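Local atomic coordinates of glutamate ABC superfamily ATP binding cassette transporter, binding protein (Enterococcus faecium DO, PDB entry 5EYF), a protein that binds glutamate as the extracellular solute-binding component of an ABC transporter, probably handing it to the membrane permease for uptake. Residues G20-T25 with E154-A159; R26-M31 with D174-L179; K68-L73 with A84-T89; F103-A108 with E198-A203; T127-V132 with G168-T173. All coordinates share one frame; numbering follows the deposited sequence. Where two conformers were deposited one is given.

Contact 1. Residues G20-T25 with E154-A159; sequences GVKYDT and ENYAEA. With GLU (glutamic acid), chain E.
Tyr156, first residue of helix 156-164, aims its ring at the end of strand 16-21 and at strand 24-25, where Lys22, Asp24 and Thr25 receive it. Its CG stands anti to its own carbonyl carbon (chi1 -57°), which sends the phenol toward the bound glutamate. Thr25 meets the ring at the edge, near its plane, with OG1 3.4 Å from Tyr156 CE2. Asp24 takes the crowded setting, CG between backbone N and carbonyl carbon (chi1 76°), and its OD2 comes obliquely to 3.5 Å from Tyr156 CD2, the carboxylate turned only 20° from the ring plane. Lys22 bends at chi2 and again at chi4, crosses the tyrosine at about a right angle, and donates from NZ to OE1 of the bound glutamate at 2.9 Å; Ser67 OG is a further partner of that ammonium. Water bridges the polar ends. One molecule, in plane at the ring edge, accepts from Lys22 NZ and also bonds to Thr25 OG1 and, at 2.7 Å, to Tyr156 OH. Two others donate to Asp24 OD2 and accept from the backbone N atoms of Tyr156 and Ala157; the one on Tyr156 N also lies over a face of the ring. Asn155 caps the same helix, its OD1 taking Glu158 N at 2.8 Å nearly along the C=O axis. An aspartate tied through water to the first amides of a helix would be favoured in its charged form, and a junction joined so largely by water is consistent with two lobes that close around the ligand and part again.

Contact 2. Residues R26-M31 with D174-L179; sequences RLFGMM and DNAILL. With GLU (glutamic acid), chain E.
Phe28 and Ala176 carry this contact, with Leu179 adding a looser margin one turn further along helix 175-182. Phe28 holds CG anti to its carbonyl carbon (chi1 -71°), and the far edge of its ring abuts the methyl of Ala176: CE2 lies 3.5 Å from Ala176 CB, and CZ is almost as near. The carbonyl of Ala176 also lies in the ring plane at that edge. Ile177 is a weaker neighbour, its CG1 4.4 Å from Phe28 CE2. Leu27, with a positive phi of 87°, turns the chain and brings CD1 to 4.0 Å from Ala176 O; the same methyl is 4.6 Å from Leu179 CB, a loose contact. The other methyl of Leu27 lies over a face of the Arg26 guanidinium, whose charge is paired with Asp183, just beyond the end of the helix. A water donates to both Arg26 O and Ile177 O, stitching the two backbones together beside the apolar patch. The same ring of Phe28 also meets Phe103 edge-to-face and touches Thr85. At the head of the helix, Asp174 occupies the N-cap position without making a capping bond: its OD2 accepts from the amino N of the bound glutamate at 2.6 Å. An aspartate gripping the ligand's ammonium from one lobe, while a turn of the other lobe packs on the helix behind it, is the pattern of a closed amino-acid-binding protein of family 3.

Contact 3. Residues K68-L73 with A84-T89; sequences KTRIPL and ATMTIT. With GLU (glutamic acid), chain E.
The start of helix 70-75 runs past an irregular loop, the backbones coming closest at Arg70 and Ala84, whose CA atoms are 8.2 Å apart. There Thr85 takes positive phi and psi values, a kink in the loop from which Thr85 O and Thr87 OG1 both accept from the amino N of the bound glutamate, each at 2.8 Å. Arg70 spans the gap: CG sits in the crowded position between backbone N and carbonyl carbon (chi1 57°), and the chain then runs extended to NE. Its NH1 donates to ligand OE1 at 2.8 Å (148° at the hydrogen), while NH2 reaches OE2 at 3.1 Å and, weakly, the ligand's O. Thr85 OG1 also donates to OE1, and Thr87 N gives O a nearly straight bond (174°). The selenomethionine Met86 lies beneath, its CG over the centre of one guanidinium face; SE is 3.9 Å from Arg70 CD, and CE crosses to Ile71 CG1 at 3.6 Å. Arg92 crowds the same guanidinium with like charge, and the ligand's carboxylates probably offset the repulsion. Behind the loop, Met86 and Ile88 bond by backbone to strand 198-205 and pack against Phe98 of strand 96-98, and Thr89 caps helix 90-93.

Contact 4. Residues F103-A108 with E198-A203; sequences FDAGQA and EPYGIA
Gln107 NE2 is gripped by two acceptors, Thr172 OG1 and Ser137 O, and OE1 of the same amide takes Asn140 ND2. Phe103 O has one nearly straight hydrogen bond, from Tyr200 N at 2.8 Å (168°), close to the C=O axis, and a CA-H...O contact from the CA of Pro199. Two further bonds tie this antiparallel pair of strands, Ala105 N to Glu198 O and Glu198 N to Ala105 O (2.8 Å); in both the donor stands well above the carbonyl plane. Asp104 and Pro199, the non-hydrogen-bonded pair, lie between the Phe103-Tyr200 bond and the Ala105-Glu198 pair. On the other face Phe103 and Tyr200 lie side by side, pointing the same way, their planes 25° apart but slid so far (centroids 5.3 Å) that the rings barely overlap; the real touch is Phe103 CB against Tyr200 CD2 at 3.6 Å. Ala105 CB lies 3.7 Å from Tyr200 CZ and also sits at the edge of the Phe103 ring, in its plane. Glu198, bent at chi2, lays CG 3.7 Å from Gly106 CA and runs beside the extended Gln107. Tyr200 OH bonds Asp174 OD2, while Glu198 takes Thr196 OG1 on OE2 and Thr87 OG1 on OE1. Glu198 and Tyr200 touch the ligand and also brace Thr87 and Asp174, which bind its ammonium; the acidic pair Asp174 and Glu198 would favour a positive charge there.

Contact 5. Residues T127-V132 with G168-T173; sequences TTVLAV and GDAMTT
Leu130 turns its isobutyl group over Gly168: with CG anti to its carbonyl carbon (chi1 -52°), both methyls reach the glycine, CD2 3.8 Å from Gly168 CA; lacking a side chain, the glycine lets the leucine lie close. On the same face Leu130 CB stands beside Met171 CB, but the selenomethionine chain then runs extended away. On the opposite face Val129 and Thr172 cross obliquely, Val129 CG1 being 3.7 Å from Thr172 CG2. Thr172 puts CG2 in the crowded position, leaving OG1, anti to the backbone N, to bond Ala108 O of the next strand. Between these faces the parallel strands are linked by Leu130 N to Ala170 O (2.7 Å) and Thr172 N to Leu130 O (2.9 Å, nearly along the C=O axis). Thr128 O takes Asp169 N at 2.7 Å and, weakly, Ala170 N. The Asp169 carboxylate curls back so that OD2 accepts from Thr128 N at 2.8 Å through its anti lone pair, nearly straight at 170°. Helix 156-164 links 149-153 to 170-172, a beta-alpha-beta crossover that passes strand 128-132. The carboxylate thus extends the backbone pairing just before strand 170-172 begins, and a water between Val132 N and Thr172 O continues it where the strands part.

Contacts 1 to 4 all reach the bound glutamate, whereas contact 5 lies farthest from the chain centre (about 18 Å) and is a strand pairing within one sheet. Contact 4 belongs to the same sheet, meeting contact 5 through Gln107 and Thr172. The buried contacts differ in chemistry: contact 1 is bridged by water, contact 2 is an apolar edge around an aromatic ring, contact 3 packs a ligand-binding arginine on a selenomethionine, and contacts 4 and 5 are backbone-bonded. Contacts 1 and 2 share a beta hairpin, strands 24-25 and 29-32, Tyr23 O meeting Met31 N. Contacts 2, 3 and 4 converge on the ligand's amino group through Asp174, Thr87, Glu198 and Tyr200.

Contact 1. Residues G20-T25 with E154-A159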
# COMPACT_ATOMS: atom_id res chain seq x y z
N GLY B 20 0.52 21.59 -8.41
CA GLY B 20 1.93 21.35 -8.49
C GLY B 20 2.25 19.92 -8.89
O GLY B 20 1.86 18.97 -8.18
N VAL B 21 2.93 19.73 -10.02
CA VAL B 21 3.20 18.41 -10.57
C VAL B 21 4.67 18.32 -10.94
O VAL B 21 5.33 19.33 -11.19
CB VAL B 21 2.33 18.10 -11.83
CG1 VAL B 21 0.84 18.02 -11.47
CG2 VAL B 21 2.57 19.16 -12.94
N LYS B 22 5.18 17.08 -10.98
CA LYS B 22 6.50 16.86 -11.55
C LYS B 22 6.49 17.16 -13.04
O LYS B 22 5.46 16.99 -13.72
CB LYS B 22 6.96 15.42 -11.30
CG LYS B 22 6.96 14.98 -9.82
CD LYS B 22 7.71 15.96 -8.93
CE LYS B 22 7.97 15.40 -7.52
NZ LYS B 22 9.05 14.37 -7.43
N TYR B 23 7.64 17.61 -13.55
CA TYR B 23 7.83 17.77 -14.98
C TYR B 23 8.80 16.75 -15.55
O TYR B 23 9.03 16.74 -16.77
CB TYR B 23 8.34 19.18 -15.34
CG TYR B 23 7.28 20.27 -15.43
CD1 TYR B 23 6.07 20.17 -14.76
CD2 TYR B 23 7.50 21.40 -16.21
CE1 TYR B 23 5.09 21.19 -14.85
CE2 TYR B 23 6.54 22.41 -16.31
CZ TYR B 23 5.35 22.30 -15.63
OH TYR B 23 4.43 23.33 -15.77
N ASP B 24 9.38 15.89 -14.71
CA ASP B 24 10.47 15.02 -15.11
C ASP B 24 10.19 13.55 -14.82
O ASP B 24 11.11 12.73 -14.87
CB ASP B 24 11.77 15.44 -14.41
CG ASP B 24 11.81 15.02 -12.93
OD1 ASP B 24 10.74 14.98 -12.26
OD2 ASP B 24 12.93 14.73 -12.46
N THR B 25 8.96 13.19 -14.48
CA THR B 25 8.69 11.84 -14.00
C THR B 25 7.77 11.14 -15.00
O THR B 25 6.55 11.32 -14.95
CB THR B 25 8.05 11.89 -12.61
OG1 THR B 25 8.93 12.60 -11.71
CG2 THR B 25 7.81 10.47 -12.09
N GLU B 154 21.07 15.24 -8.28
CA GLU B 154 20.09 16.32 -8.24
C GLU B 154 18.72 15.91 -8.76
O GLU B 154 17.73 16.55 -8.41
CB GLU B 154 20.60 17.52 -9.04
CG GLU B 154 21.89 18.11 -8.52
CD GLU B 154 21.76 18.67 -7.12
OE1 GLU B 154 20.62 18.92 -6.66
OE2 GLU B 154 22.81 18.86 -6.46
N ASN B 155 18.64 14.87 -9.60
CA ASN B 155 17.36 14.48 -10.18
C ASN B 155 17.47 13.06 -10.72
O ASN B 155 18.55 12.46 -10.75
CB ASN B 155 16.90 15.49 -11.27
CG ASN B 155 17.95 15.72 -12.36
OD1 ASN B 155 18.48 14.77 -12.94
ND2 ASN B 155 18.25 16.98 -12.66
N TYR B 156 16.33 12.54 -11.19
CA TYR B 156 16.32 11.16 -11.67
C TYR B 156 17.21 10.99 -12.88
O TYR B 156 17.89 9.98 -13.02
CB TYR B 156 14.90 10.71 -12.02
CG TYR B 156 13.89 10.82 -10.93
CD1 TYR B 156 14.08 10.20 -9.70
CD2 TYR B 156 12.72 11.53 -11.13
CE1 TYR B 156 13.12 10.30 -8.70
CE2 TYR B 156 11.76 11.63 -10.13
CZ TYR B 156 11.99 11.04 -8.91
OH TYR B 156 11.02 11.13 -7.91
N ALA B 157 17.19 11.96 -13.80
CA ALA B 157 18.01 11.86 -15.00
C ALA B 157 19.47 11.71 -14.64
O ALA B 157 20.18 10.86 -15.20
CB ALA B 157 17.79 13.08 -15.90
N GLU B 158 19.95 12.53 -13.69
CA GLU B 158 21.34 12.47 -13.26
C GLU B 158 21.63 11.14 -12.56
O GLU B 158 22.69 10.54 -12.76
CB GLU B 158 21.63 13.62 -12.30
CG GLU B 158 22.55 14.67 -12.77
CD GLU B 158 23.53 15.07 -11.68
OE1 GLU B 158 23.08 15.35 -10.55
OE2 GLU B 158 24.75 15.06 -11.95
N ALA B 159 20.69 10.69 -11.72
CA ALA B 159 20.85 9.42 -11.04
C ALA B 159 20.94 8.28 -12.05
O ALA B 159 21.74 7.36 -11.88
CB ALA B 159 19.67 9.20 -10.08
N GLU E . 7.22 8.89 -3.28
CA GLU E . 8.52 9.21 -2.67
C GLU E . 8.43 10.49 -1.86
O GLU E . 7.37 11.14 -1.81
CB GLU E . 9.64 9.32 -3.73
CG GLU E . 9.28 10.15 -4.96
CD GLU E . 9.23 11.66 -4.71
OE1 GLU E . 8.48 12.32 -5.43
OE2 GLU E . 10.00 12.19 -3.88
OXT GLU E . 9.41 10.91 -1.21
O HOH W 1 8.72 12.02 -8.98
O HOH W 2 14.09 14.24 -10.00
O HOH W 3 15.04 14.20 -14.01

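Contact 2. Residues R26-M31 with D174-L179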
# COMPACT_ATOMS: atom_id res chain seq x y z
N ARG B 26 8.35 10.34 -15.90
CA ARG B 26 7.53 9.66 -16.90
C ARG B 26 6.50 8.76 -16.22
O ARG B 26 6.82 8.07 -15.25
CB ARG B 26 8.39 8.81 -17.85
CG ARG B 26 7.63 8.37 -19.10
CD ARG B 26 8.46 7.50 -20.06
NE ARG B 26 8.41 6.09 -19.69
CZ ARG B 26 7.50 5.23 -20.12
NH1 ARG B 26 7.52 3.97 -19.70
NH2 ARG B 26 6.56 5.61 -20.98
N LEU B 27 5.28 8.78 -16.76
CA LEU B 27 4.08 8.06 -16.30
C LEU B 27 3.29 8.85 -15.26
O LEU B 27 2.12 8.52 -15.01
CB LEU B 27 4.36 6.65 -15.77
CG LEU B 27 5.15 5.73 -16.72
CD1 LEU B 27 5.35 4.34 -16.09
CD2 LEU B 27 4.41 5.65 -18.04
N PHE B 28 3.91 9.87 -14.64
CA PHE B 28 3.22 10.64 -13.61
C PHE B 28 3.09 12.11 -13.95
O PHE B 28 1.97 12.64 -13.95
CB PHE B 28 3.90 10.46 -12.25
CG PHE B 28 3.69 9.11 -11.68
CD1 PHE B 28 2.51 8.81 -10.98
CD2 PHE B 28 4.61 8.10 -11.89
CE1 PHE B 28 2.30 7.54 -10.46
CE2 PHE B 28 4.41 6.83 -11.38
CZ PHE B 28 3.24 6.56 -10.65
N GLY B 29 4.20 12.80 -14.23
CA GLY B 29 4.16 14.19 -14.63
C GLY B 29 5.42 14.44 -15.40
O GLY B 29 6.50 14.53 -14.80
N MSE B 30 5.29 14.60 -16.70
CA MSE B 30 6.42 14.74 -17.60
C MSE B 30 6.11 15.80 -18.63
O MSE B 30 5.11 15.69 -19.31
CB MSE B 30 6.70 13.42 -18.28
CG MSE B 30 7.41 13.55 -19.59
SE MSE B 30 9.07 12.65 -19.39
CE MSE B 30 9.97 13.92 -18.26
N MSE B 31 6.96 16.81 -18.76
CA MSE B 31 6.74 17.82 -19.79
C MSE B 31 7.00 17.24 -21.17
O MSE B 31 8.08 16.71 -21.43
CB MSE B 31 7.62 19.03 -19.57
CG MSE B 31 7.58 20.00 -20.75
SE MSE B 31 5.81 20.78 -21.08
CE MSE B 31 5.68 21.89 -19.50
N ASP B 174 10.82 5.06 -6.22
CA ASP B 174 9.61 4.25 -6.20
C ASP B 174 9.58 3.33 -7.41
O ASP B 174 9.99 3.71 -8.51
CB ASP B 174 8.36 5.13 -6.21
CG ASP B 174 8.22 6.02 -4.98
OD1 ASP B 174 8.91 5.77 -3.97
OD2 ASP B 174 7.39 6.99 -5.05
N ASN B 175 9.05 2.12 -7.21
CA ASN B 175 8.97 1.16 -8.30
C ASN B 175 8.32 1.73 -9.55
O ASN B 175 8.84 1.55 -10.66
CB ASN B 175 8.24 -0.11 -7.85
CG ASN B 175 6.83 0.14 -7.29
OD1 ASN B 175 6.37 1.26 -7.01
ND2 ASN B 175 6.14 -0.96 -7.12
N ALA B 176 7.20 2.45 -9.40
CA ALA B 176 6.48 2.97 -10.57
C ALA B 176 7.30 3.99 -11.32
O ALA B 176 7.13 4.14 -12.54
CB ALA B 176 5.14 3.60 -10.16
N ILE B 177 8.15 4.73 -10.61
CA ILE B 177 9.02 5.70 -11.25
C ILE B 177 10.14 4.98 -11.99
O ILE B 177 10.46 5.32 -13.14
CB ILE B 177 9.57 6.69 -10.22
CG1 ILE B 177 8.40 7.46 -9.58
CG2 ILE B 177 10.62 7.62 -10.86
CD1 ILE B 177 8.78 8.34 -8.41
N LEU B 178 10.72 3.95 -11.36
CA LEU B 178 11.79 3.18 -12.00
C LEU B 178 11.27 2.49 -13.24
O LEU B 178 12.01 2.33 -14.22
CB LEU B 178 12.35 2.15 -11.03
CG LEU B 178 13.18 2.73 -9.90
CD1 LEU B 178 13.59 1.61 -8.95
CD2 LEU B 178 14.39 3.44 -10.45
N LEU B 179 10.01 2.03 -13.22
CA LEU B 179 9.41 1.49 -14.43
C LEU B 179 9.43 2.50 -15.56
O LEU B 179 9.71 2.15 -16.71
CB LEU B 179 7.98 1.03 -14.16
CG LEU B 179 7.80 -0.37 -13.56
CD1 LEU B 179 6.32 -0.66 -13.41
CD2 LEU B 179 8.48 -1.43 -14.40
N GLU E . 7.22 8.89 -3.28
CA GLU E . 8.52 9.21 -2.67
C GLU E . 8.43 10.49 -1.86
O GLU E . 7.37 11.14 -1.81
CB GLU E . 9.64 9.32 -3.73
CG GLU E . 9.28 10.15 -4.96
CD GLU E . 9.23 11.66 -4.71
OE1 GLU E . 8.48 12.32 -5.43
OE2 GLU E . 10.00 12.19 -3.88
OXT GLU E . 9.41 10.91 -1.21
O HOH W 4 9.61 7.88 -14.39

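Contact 3. Residues K68-L73 with A84-T89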
# COMPACT_ATOMS: atom_id res chain seq x y z
N LYS B 68 12.04 18.72 -3.67
CA LYS B 68 12.55 19.76 -2.79
C LYS B 68 11.59 20.94 -2.68
O LYS B 68 11.36 21.45 -1.58
CB LYS B 68 13.94 20.22 -3.28
CG LYS B 68 15.08 19.61 -2.47
CD LYS B 68 16.42 19.94 -3.07
CE LYS B 68 16.74 21.42 -2.91
NZ LYS B 68 16.95 21.80 -1.47
N THR B 69 11.02 21.38 -3.81
CA THR B 69 10.27 22.62 -3.79
C THR B 69 8.79 22.43 -3.52
O THR B 69 8.10 23.42 -3.27
CB THR B 69 10.41 23.35 -5.13
OG1 THR B 69 9.85 22.54 -6.17
CG2 THR B 69 11.89 23.63 -5.44
N ARG B 70 8.28 21.20 -3.51
CA ARG B 70 6.83 21.06 -3.53
C ARG B 70 6.18 21.60 -2.26
O ARG B 70 5.20 22.35 -2.32
CB ARG B 70 6.41 19.61 -3.81
CG ARG B 70 6.94 18.57 -2.87
CD ARG B 70 6.65 17.19 -3.43
NE ARG B 70 7.37 16.20 -2.62
CZ ARG B 70 7.64 14.95 -2.98
NH1 ARG B 70 7.21 14.45 -4.15
NH2 ARG B 70 8.36 14.19 -2.15
N ILE B 71 6.72 21.26 -1.08
CA ILE B 71 6.07 21.77 0.13
C ILE B 71 6.28 23.29 0.25
O ILE B 71 5.31 24.01 0.51
CB ILE B 71 6.54 21.01 1.39
CG1 ILE B 71 6.01 19.56 1.38
CG2 ILE B 71 6.06 21.72 2.65
CD1 ILE B 71 6.40 18.80 2.64
N PRO B 72 7.49 23.85 0.06
CA PRO B 72 7.61 25.32 0.09
C PRO B 72 6.65 26.05 -0.83
O PRO B 72 6.02 27.01 -0.40
CB PRO B 72 9.08 25.54 -0.30
CG PRO B 72 9.77 24.34 0.23
CD PRO B 72 8.81 23.19 -0.03
N LEU B 73 6.45 25.56 -2.07
CA LEU B 73 5.52 26.20 -2.99
C LEU B 73 4.08 26.06 -2.53
O LEU B 73 3.29 27.00 -2.65
CB LEU B 73 5.68 25.59 -4.38
CG LEU B 73 6.96 26.04 -5.07
CD1 LEU B 73 7.23 25.17 -6.30
CD2 LEU B 73 6.80 27.49 -5.46
N ALA B 84 2.21 14.81 -7.06
CA ALA B 84 3.57 14.72 -7.58
C ALA B 84 4.28 13.57 -6.89
O ALA B 84 5.19 13.79 -6.09
CB ALA B 84 4.35 16.04 -7.37
N THR B 85 3.81 12.34 -7.15
CA THR B 85 4.38 11.09 -6.60
C THR B 85 4.77 11.23 -5.13
O THR B 85 5.86 10.83 -4.71
CB THR B 85 5.59 10.60 -7.43
OG1 THR B 85 6.67 11.56 -7.40
CG2 THR B 85 5.17 10.38 -8.88
N MSE B 86 3.87 11.79 -4.33
CA MSE B 86 4.21 12.17 -2.96
C MSE B 86 3.67 11.22 -1.91
O MSE B 86 2.46 11.11 -1.73
CB MSE B 86 3.67 13.56 -2.66
CG MSE B 86 4.24 14.13 -1.35
SE MSE B 86 3.69 15.99 -1.25
CE MSE B 86 4.39 16.42 0.49
N THR B 87 4.57 10.55 -1.20
CA THR B 87 4.14 9.59 -0.19
C THR B 87 3.59 10.30 1.04
O THR B 87 4.15 11.31 1.51
CB THR B 87 5.33 8.71 0.19
OG1 THR B 87 5.78 8.04 -0.99
CG2 THR B 87 4.96 7.68 1.26
N ILE B 88 2.51 9.73 1.58
CA ILE B 88 1.95 10.16 2.86
C ILE B 88 2.83 9.64 3.98
O ILE B 88 3.04 8.42 4.12
CB ILE B 88 0.51 9.62 3.02
CG1 ILE B 88 -0.36 10.15 1.88
CG2 ILE B 88 -0.07 10.06 4.35
CD1 ILE B 88 -1.76 9.65 1.95
N THR B 89 3.31 10.56 4.82
CA THR B 89 4.05 10.19 6.03
C THR B 89 3.56 11.05 7.19
O THR B 89 3.12 12.18 6.99
CB THR B 89 5.58 10.36 5.88
OG1 THR B 89 5.94 11.75 5.92
CG2 THR B 89 6.13 9.68 4.61
N GLU E . 7.22 8.89 -3.28
CA GLU E . 8.52 9.21 -2.67
C GLU E . 8.43 10.49 -1.86
O GLU E . 7.37 11.14 -1.81
CB GLU E . 9.64 9.32 -3.73
CG GLU E . 9.28 10.15 -4.96
CD GLU E . 9.23 11.66 -4.71
OE1 GLU E . 8.48 12.32 -5.43
OE2 GLU E . 10.00 12.19 -3.88
OXT GLU E . 9.41 10.91 -1.21

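Contact 4. Residues F103-A108 with E198-A203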
# COMPACT_ATOMS: atom_id res chain seq x y z
N PHE B 103 -2.57 6.14 -5.18
CA PHE B 103 -1.67 5.22 -5.85
C PHE B 103 -0.84 4.51 -4.78
O PHE B 103 -0.42 5.14 -3.81
CB PHE B 103 -0.73 5.95 -6.84
CG PHE B 103 0.07 5.03 -7.74
CD1 PHE B 103 -0.43 4.63 -8.97
CD2 PHE B 103 1.31 4.52 -7.33
CE1 PHE B 103 0.28 3.75 -9.79
CE2 PHE B 103 2.04 3.66 -8.16
CZ PHE B 103 1.52 3.27 -9.39
N ASP B 104 -0.57 3.22 -4.98
CA ASP B 104 0.12 2.39 -4.00
C ASP B 104 1.49 1.95 -4.54
O ASP B 104 1.61 0.91 -5.18
CB ASP B 104 -0.80 1.19 -3.71
CG ASP B 104 -0.46 0.49 -2.43
OD1 ASP B 104 0.46 0.95 -1.73
OD2 ASP B 104 -1.17 -0.52 -2.11
N ALA B 105 2.52 2.77 -4.31
CA ALA B 105 3.87 2.46 -4.79
C ALA B 105 4.69 1.78 -3.69
O ALA B 105 4.20 1.50 -2.59
CB ALA B 105 4.55 3.74 -5.31
N GLY B 106 5.96 1.52 -3.99
CA GLY B 106 6.88 1.01 -2.98
C GLY B 106 8.29 1.18 -3.48
O GLY B 106 8.53 1.10 -4.67
N GLN B 107 9.22 1.42 -2.56
CA GLN B 107 10.59 1.67 -3.00
C GLN B 107 11.23 0.40 -3.55
O GLN B 107 11.01 -0.70 -3.04
CB GLN B 107 11.42 2.24 -1.86
CG GLN B 107 12.76 2.80 -2.35
CD GLN B 107 13.42 3.66 -1.31
OE1 GLN B 107 12.76 4.19 -0.44
NE2 GLN B 107 14.74 3.78 -1.37
N ALA B 108 12.06 0.56 -4.57
CA ALA B 108 12.65 -0.58 -5.27
C ALA B 108 14.04 -0.22 -5.78
O ALA B 108 14.51 0.91 -5.60
CB ALA B 108 11.78 -1.06 -6.45
N GLU B 198 4.78 2.98 -0.32
CA GLU B 198 4.79 4.41 -0.65
C GLU B 198 3.41 4.78 -1.15
O GLU B 198 3.20 4.90 -2.37
CB GLU B 198 5.86 4.74 -1.70
CG GLU B 198 7.29 4.33 -1.33
CD GLU B 198 7.92 5.16 -0.24
OE1 GLU B 198 7.64 6.36 -0.10
OE2 GLU B 198 8.76 4.62 0.51
N PRO B 199 2.44 4.96 -0.26
CA PRO B 199 1.10 5.39 -0.70
C PRO B 199 1.10 6.86 -1.07
O PRO B 199 1.48 7.71 -0.26
CB PRO B 199 0.22 5.13 0.53
CG PRO B 199 1.19 5.20 1.69
CD PRO B 199 2.51 4.69 1.19
N TYR B 200 0.70 7.18 -2.30
CA TYR B 200 0.69 8.58 -2.72
C TYR B 200 -0.60 9.27 -2.29
O TYR B 200 -1.70 8.71 -2.43
CB TYR B 200 0.79 8.69 -4.23
CG TYR B 200 2.04 8.19 -4.88
CD1 TYR B 200 3.17 7.84 -4.14
CD2 TYR B 200 2.11 8.10 -6.27
CE1 TYR B 200 4.32 7.40 -4.77
CE2 TYR B 200 3.24 7.67 -6.91
CZ TYR B 200 4.34 7.31 -6.16
OH TYR B 200 5.49 6.89 -6.83
N GLY B 201 -0.45 10.51 -1.81
CA GLY B 201 -1.58 11.36 -1.53
C GLY B 201 -1.42 12.71 -2.20
O GLY B 201 -0.33 13.07 -2.66
N ILE B 202 -2.53 13.43 -2.29
CA ILE B 202 -2.52 14.82 -2.75
C ILE B 202 -2.32 15.71 -1.54
O ILE B 202 -3.09 15.64 -0.58
CB ILE B 202 -3.83 15.17 -3.48
CG1 ILE B 202 -3.94 14.30 -4.73
CG2 ILE B 202 -3.92 16.70 -3.81
CD1 ILE B 202 -5.38 14.32 -5.34
N ALA B 203 -1.28 16.56 -1.57
CA ALA B 203 -1.01 17.41 -0.42
C ALA B 203 -1.68 18.76 -0.59
O ALA B 203 -1.61 19.37 -1.66
CB ALA B 203 0.49 17.57 -0.23

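Contact 5. Residues T127-V132 with G168-T173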
# COMPACT_ATOMS: atom_id res chain seq x y z
N THR B 127 28.75 -1.49 -1.85
CA THR B 127 27.85 -1.09 -2.93
C THR B 127 27.45 0.37 -2.77
O THR B 127 27.14 0.82 -1.66
CB THR B 127 26.58 -1.94 -2.98
OG1 THR B 127 25.82 -1.76 -1.77
CG2 THR B 127 26.92 -3.42 -3.16
N THR B 128 27.41 1.09 -3.88
CA THR B 128 26.95 2.47 -3.90
C THR B 128 25.57 2.52 -4.55
O THR B 128 25.39 2.03 -5.67
CB THR B 128 27.91 3.36 -4.69
OG1 THR B 128 29.16 3.39 -4.01
CG2 THR B 128 27.36 4.75 -4.79
N VAL B 129 24.61 3.13 -3.86
CA VAL B 129 23.25 3.27 -4.36
C VAL B 129 23.01 4.72 -4.75
O VAL B 129 23.40 5.65 -4.02
CB VAL B 129 22.21 2.82 -3.31
CG1 VAL B 129 20.85 2.74 -3.96
CG2 VAL B 129 22.59 1.47 -2.77
N LEU B 130 22.37 4.92 -5.89
CA LEU B 130 22.08 6.24 -6.40
C LEU B 130 20.66 6.63 -6.01
O LEU B 130 19.73 5.85 -6.22
CB LEU B 130 22.23 6.26 -7.92
CG LEU B 130 23.58 5.69 -8.32
CD1 LEU B 130 23.54 5.47 -9.78
CD2 LEU B 130 24.71 6.66 -7.98
N ALA B 131 20.54 7.76 -5.34
CA ALA B 131 19.25 8.31 -4.99
C ALA B 131 19.32 9.81 -5.25
O ALA B 131 20.39 10.35 -5.54
CB ALA B 131 18.88 8.00 -3.53
N VAL B 132 18.18 10.46 -5.13
CA VAL B 132 18.11 11.90 -5.33
C VAL B 132 18.49 12.61 -4.03
O VAL B 132 18.10 12.19 -2.94
CB VAL B 132 16.70 12.29 -5.79
CG1 VAL B 132 16.63 13.79 -5.98
CG2 VAL B 132 16.34 11.55 -7.08
N GLY B 168 27.37 4.23 -9.66
CA GLY B 168 26.75 3.49 -8.58
C GLY B 168 26.40 2.11 -9.09
O GLY B 168 26.44 1.85 -10.30
N ASP B 169 26.06 1.23 -8.14
CA ASP B 169 25.73 -0.15 -8.44
C ASP B 169 24.24 -0.37 -8.60
O ASP B 169 23.83 -1.36 -9.23
CB ASP B 169 26.26 -1.07 -7.33
CG ASP B 169 27.76 -0.95 -7.11
OD1 ASP B 169 28.54 -1.46 -7.94
OD2 ASP B 169 28.17 -0.36 -6.09
N ALA B 170 23.42 0.53 -8.05
CA ALA B 170 21.97 0.40 -8.09
C ALA B 170 21.37 1.78 -7.94
O ALA B 170 21.97 2.66 -7.32
CB ALA B 170 21.43 -0.52 -6.97
N MSE B 171 20.22 1.99 -8.58
CA MSE B 171 19.46 3.21 -8.40
C MSE B 171 18.19 2.88 -7.62
O MSE B 171 17.61 1.83 -7.84
CB MSE B 171 19.13 3.86 -9.75
CG MSE B 171 18.15 5.01 -9.64
SE MSE B 171 17.91 5.77 -11.41
CE MSE B 171 16.57 7.12 -10.85
N THR B 172 17.78 3.78 -6.74
CA THR B 172 16.57 3.55 -5.96
C THR B 172 15.63 4.75 -5.99
O THR B 172 16.07 5.91 -5.96
CB THR B 172 16.93 3.16 -4.50
OG1 THR B 172 15.76 2.67 -3.85
CG2 THR B 172 17.50 4.32 -3.70
N THR B 173 14.33 4.45 -6.11
CA THR B 173 13.22 5.37 -5.90
C THR B 173 11.99 4.49 -6.03
O THR B 173 12.12 3.26 -5.91
CB THR B 173 13.23 6.58 -6.87
OG1 THR B 173 12.10 7.43 -6.60
CG2 THR B 173 13.16 6.16 -8.34
O HOH W 5 15.83 8.58 -5.16